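Local atomic coordinates of Thiol:disulfide interchange protein DsbA (Neisseria meningitidis MC58, PDB entry 3HZ8), a protein that probably acts as a periplasmic thiol-disulfide oxidoreductase of the DsbA type, passing its redox-active disulfide to other proteins. Residues A121-G124 / K125-L128. The protein carries 1 engineered substitution. Residues are numbered along the deposited sequence; the frame is centred on the assembly and turned at random.
Sequences AFDG and KKVL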
loop_
_atom_site.group_PDB
_atom_site.type_symbol
_atom_site.label_atom_id
_atom_site.label_comp_id
_atom_site.label_asym_id
_atom_site.label_seq_id
_atom_site.Cartn_x
_atom_site.Cartn_y
_atom_site.Cartn_z
ATOM N N ALA A 121 -6.462 -19.730 -4.284
ATOM C CA ALA A 121 -7.461 -18.842 -3.638
ATOM C C ALA A 121 -7.434 -17.484 -4.311
ATOM O O ALA A 121 -8.453 -16.783 -4.365
ATOM C CB ALA A 121 -7.208 -18.699 -2.171
ATOM N N PHE A 122 -6.239 -17.117 -4.771
ATOM C CA PHE A 122 -6.044 -16.133 -5.812
ATOM C C PHE A 122 -5.235 -16.821 -6.915
ATOM O O PHE A 122 -4.699 -17.918 -6.693
ATOM C CB PHE A 122 -5.332 -14.884 -5.262
ATOM C CG PHE A 122 -3.901 -15.126 -4.822
ATOM C CD1 PHE A 122 -3.619 -15.649 -3.571
ATOM C CD2 PHE A 122 -2.843 -14.800 -5.660
ATOM C CE1 PHE A 122 -2.300 -15.866 -3.150
ATOM C CE2 PHE A 122 -1.520 -14.996 -5.254
ATOM C CZ PHE A 122 -1.250 -15.541 -3.999
ATOM N N ASP A 123 -5.146 -16.188 -8.082
ATOM C CA ASP A 123 -4.477 -16.770 -9.251
ATOM C C ASP A 123 -2.955 -16.739 -9.088
ATOM O O ASP A 123 -2.274 -15.883 -9.666
ATOM C CB ASP A 123 -4.918 -16.047 -10.535
ATOM C CG ASP A 123 -4.648 -16.854 -11.810
ATOM O OD1 ASP A 123 -3.678 -17.652 -11.873
ATOM O OD2 ASP A 123 -5.411 -16.657 -12.783
ATOM N N GLY A 124 -2.436 -17.686 -8.307
ATOM C CA GLY A 124 -0.986 -17.784 -8.073
ATOM C C GLY A 124 -0.126 -17.872 -9.330
ATOM O O GLY A 124 0.948 -17.263 -9.402
ATOM N N LYS A 125 -0.584 -18.629 -10.329
ATOM C CA LYS A 125 0.167 -18.734 -11.584
ATOM C C LYS A 125 0.266 -17.410 -12.341
ATOM O O LYS A 125 1.314 -17.112 -12.916
ATOM C CB LYS A 125 -0.392 -19.846 -12.492
ATOM C CG LYS A 125 -0.313 -21.241 -11.868
ATOM C CD LYS A 125 -0.786 -22.354 -12.815
ATOM C CE LYS A 125 -2.263 -22.242 -13.181
ATOM N NZ LYS A 125 -3.159 -22.596 -12.042
ATOM N N LYS A 126 -0.812 -16.615 -12.329
ATOM C CA LYS A 126 -0.786 -15.298 -12.984
ATOM C C LYS A 126 0.119 -14.317 -12.246
ATOM O O LYS A 126 0.831 -13.540 -12.880
ATOM C CB LYS A 126 -2.193 -14.710 -13.175
ATOM C CG LYS A 126 -2.997 -15.338 -14.335
ATOM C CD LYS A 126 -2.288 -15.227 -15.682
ATOM C CE LYS A 126 -3.249 -15.473 -16.864
ATOM N NZ LYS A 126 -3.977 -16.787 -16.797
ATOM N N VAL A 127 0.096 -14.374 -10.914
ATOM C CA VAL A 127 0.988 -13.544 -10.098
ATOM C C VAL A 127 2.453 -13.966 -10.311
ATOM O O VAL A 127 3.340 -13.125 -10.441
ATOM C CB VAL A 127 0.581 -13.542 -8.613
ATOM C CG1 VAL A 127 1.605 -12.774 -7.773
ATOM C CG2 VAL A 127 -0.814 -12.902 -8.453
ATOM N N LEU A 128 2.692 -15.275 -10.400
ATOM C CA LEU A 128 4.022 -15.759 -10.781
ATOM C C LEU A 128 4.487 -15.194 -12.138
ATOM O O LEU A 128 5.606 -14.711 -12.258
ATOM C CB LEU A 128 4.055 -17.291 -10.791
ATOM C CG LEU A 128 5.400 -17.904 -11.197
ATOM C CD1 LEU A 128 6.574 -17.376 -10.362
ATOM C CD2 LEU A 128 5.332 -19.443 -11.174
HETATM O O HOH W 1 -3.042 -20.283 -10.315
#
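Val-127 turns its CG2 methyl to the edge of the Phe-122 ring, close to the ring plane, and meets CE2 at 3.9 Å; the two side chains run at about a right angle. This buried side is closely packed: Trp-115 of helix 109-118 and Ala-91 of helix 88-101 touch Phe-122, while Leu-116, Ala-79 and Ala-83 pack on Val-127. The first backbone bonds of the helix run from Val-127 N to Asp-123 O and from Leu-128 N to Gly-124 O, the latter at 2.8 Å. Asp-123 is the N-cap of helix 124-132, part of the all-helical insertion that DsbA proteins add to their thioredoxin fold, and is also the centre of an inverse gamma turn. Its CG lies anti to the backbone N (chi1 -161°), which carries the carboxylate over the first turn, where OD1 accepts from Lys-126 N at 3.1 Å. The N-H comes from above the carboxylate plane, 58° out of it, and OD2 rests on the Lys-126 methylene CG at 3.2 Å. The solvent side is looser. Lys-126 NZ stays 4.3 Å from Asp-123 OD2, beyond a salt bridge but near enough that the charges may still attract. A water accepts from Lys-125 N (3.0 Å) and from Lys-125 NZ (2.9 Å), whose chain bends at chi3 and chi4 to reach it, and lies where it can donate to Asp-123 OD1, 3.1 Å from its oxygen.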